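Local coordinates for endo-1,4-beta-xylanase (Bacteroides thetaiotaomicron VPI-5482, PDB 3KST), which probably hydrolyses O-glycosidic bonds of xylan or related polysaccharides, as a calcium-binding member of glycoside hydrolase family 43, at residues 177-180 with 181-184. Sequence-based numbering, arbitrary orientation. Where two conformers were deposited one is given.
Sequences AEVS and WELL
Glu182 turns its carboxylate back across the bend and takes two backbone N-H groups on one oxygen. OE1 of Glu182 accepts from Glu178 N at 2.8 Å and from Val179 N at 2.9 Å. Both bonds are nearly straight (161° and 171°), and both use the anti side of the carboxylate, the donors lying off its plane on opposite faces. An extended chain beyond CG (chi2 170°) carries the group this far. Tyr205 OH hydrogen-bonds OE2 and Lys231 NZ forms a salt bridge to OE1; the lysine probably offsets the negative charge of this buried group, and the bonds to both oxygens together hold its rotation.

Val179 runs obliquely across that side chain, its CG2 packing 3.4 Å from Glu182 CD. The same methyl reaches the indole of Trp181, at 3.5 Å from CD1. Glu182 CG lies 3.5 Å above the Trp181 ring plane, over its centre, so one indole face covers the aliphatic part of the glutamate. Elsewhere in the turn, Leu183 CD2 meets Ala177 CB at 3.6 Å.

The backbone closes with Leu183 N to Ser180 O at 3.0 Å and a weak bond from Glu182 N to Val179 O. A glutamate within a short 3-10 turn thus gathers the N-H groups three and four residues back, which lead into that turn; here it shapes the loop joining two four-stranded blades of the family 43 beta-propeller.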
ATOM      1  N   ALA A 177     -13.150 -11.673  -1.482  1.00 11.16           N
ATOM      2  CA  ALA A 177     -14.344 -10.940  -0.988  1.00 11.80           C
ATOM      3  C   ALA A 177     -15.453 -11.973  -0.723  1.00 11.28           C
ATOM      4  O   ALA A 177     -15.891 -12.672  -1.659  1.00 11.29           O
ATOM      5  CB  ALA A 177     -14.759  -9.901  -1.987  1.00 11.30           C
ATOM      6  N   GLU A 178     -15.874 -12.102   0.550  1.00 12.00           N
ATOM      7  CA  GLU A 178     -16.796 -13.161   1.015  0.50 12.14           C
ATOM      8  C   GLU A 178     -17.998 -12.722   1.864  1.00 12.62           C
ATOM      9  O   GLU A 178     -19.113 -13.198   1.682  1.00 13.62           O
ATOM     10  CB  GLU A 178     -15.947 -14.091   1.880  0.50 12.25           C
ATOM     11  CG  GLU A 178     -14.750 -14.725   1.171  0.50 12.14           C
ATOM     12  CD  GLU A 178     -14.867 -16.192   0.993  0.50 11.68           C
ATOM     13  OE1 GLU A 178     -15.093 -16.598  -0.153  0.50 12.04           O
ATOM     14  OE2 GLU A 178     -14.743 -16.927   1.999  0.50 11.62           O
ATOM     15  N   VAL A 179     -17.750 -11.836   2.830  1.00 12.36           N
ATOM     16  CA  VAL A 179     -18.783 -11.372   3.776  1.00 12.80           C
ATOM     17  C   VAL A 179     -19.473 -10.101   3.278  1.00 11.41           C
ATOM     18  O   VAL A 179     -19.001  -9.447   2.353  1.00 10.13           O
ATOM     19  CB  VAL A 179     -18.191 -11.211   5.219  1.00 12.26           C
ATOM     20  CG1 VAL A 179     -17.547 -12.516   5.675  1.00 14.41           C
ATOM     21  CG2 VAL A 179     -17.209 -10.097   5.304  1.00 14.74           C
ATOM     22  N   SER A 180     -20.575  -9.739   3.926  1.00 11.49           N
ATOM     23  CA  SER A 180     -21.419  -8.617   3.466  1.00 11.42           C
ATOM     24  C   SER A 180     -20.702  -7.291   3.198  1.00 11.22           C
ATOM     25  O   SER A 180     -20.813  -6.739   2.101  1.00 11.47           O
ATOM     26  CB  SER A 180     -22.574  -8.384   4.448  1.00 11.52           C
ATOM     27  OG  SER A 180     -23.293  -7.219   4.066  1.00 13.98           O
ATOM     28  N   TRP A 181     -19.940  -6.801   4.179  1.00 10.79           N
ATOM     29  CA  TRP A 181     -19.223  -5.511   4.047  1.00 10.96           C
ATOM     30  C   TRP A 181     -18.219  -5.515   2.898  1.00 10.59           C
ATOM     31  O   TRP A 181     -17.921  -4.451   2.356  1.00 12.04           O
ATOM     32  CB  TRP A 181     -18.520  -5.081   5.338  1.00 11.10           C
ATOM     33  CG  TRP A 181     -17.174  -5.731   5.649  1.00 10.56           C
ATOM     34  CD1 TRP A 181     -16.942  -6.826   6.439  1.00 12.09           C
ATOM     35  CD2 TRP A 181     -15.885  -5.300   5.184  1.00 10.12           C
ATOM     36  NE1 TRP A 181     -15.603  -7.114   6.469  1.00 10.37           N
ATOM     37  CE2 TRP A 181     -14.926  -6.186   5.731  1.00  9.20           C
ATOM     38  CE3 TRP A 181     -15.451  -4.256   4.336  1.00  7.00           C
ATOM     39  CZ2 TRP A 181     -13.551  -6.070   5.455  1.00  8.67           C
ATOM     40  CZ3 TRP A 181     -14.095  -4.123   4.083  1.00  9.23           C
ATOM     41  CH2 TRP A 181     -13.159  -5.026   4.643  1.00  9.25           C
ATOM     42  N   GLU A 182     -17.712  -6.708   2.555  1.00  9.70           N
ATOM     43  CA  GLU A 182     -16.765  -6.917   1.445  1.00  8.83           C
ATOM     44  C   GLU A 182     -17.416  -7.081   0.063  1.00  8.98           C
ATOM     45  O   GLU A 182     -16.691  -7.221  -0.913  1.00  7.84           O
ATOM     46  CB  GLU A 182     -15.953  -8.217   1.681  1.00  8.21           C
ATOM     47  CG  GLU A 182     -15.162  -8.260   2.953  1.00 10.04           C
ATOM     48  CD  GLU A 182     -14.571  -9.619   3.262  1.00  9.73           C
ATOM     49  OE1 GLU A 182     -15.128 -10.668   2.822  1.00 10.52           O
ATOM     50  OE2 GLU A 182     -13.578  -9.631   4.016  1.00  8.59           O
ATOM     51  N   LEU A 183     -18.748  -7.128  -0.011  1.00  9.61           N
ATOM     52  CA  LEU A 183     -19.507  -7.336  -1.230  1.00 10.70           C
ATOM     53  C   LEU A 183     -20.576  -6.239  -1.440  1.00 11.29           C
ATOM     54  O   LEU A 183     -21.726  -6.527  -1.801  1.00 13.75           O
ATOM     55  CB  LEU A 183     -20.139  -8.750  -1.204  1.00 11.29           C
ATOM     56  CG  LEU A 183     -19.142  -9.926  -1.089  1.00 11.83           C
ATOM     57  CD1 LEU A 183     -19.851 -11.240  -0.780  1.00 14.62           C
ATOM     58  CD2 LEU A 183     -18.317 -10.029  -2.344  1.00 12.70           C
ATOM     59  N   LEU A 184     -20.191  -4.987  -1.183  1.00 11.64           N
ATOM     60  CA  LEU A 184     -21.027  -3.841  -1.510  1.00 12.14           C
ATOM     61  C   LEU A 184     -20.995  -3.563  -3.026  1.00 12.57           C
ATOM     62  O   LEU A 184     -22.017  -3.187  -3.599  1.00 12.37           O
ATOM     63  CB  LEU A 184     -20.620  -2.613  -0.696  1.00 11.88           C
ATOM     64  CG  LEU A 184     -20.864  -2.604   0.813  1.00 12.66           C
ATOM     65  CD1 LEU A 184     -20.088  -1.449   1.467  1.00 13.69           C
ATOM     66  CD2 LEU A 184     -22.369  -2.505   1.171  1.00 13.90           C
TER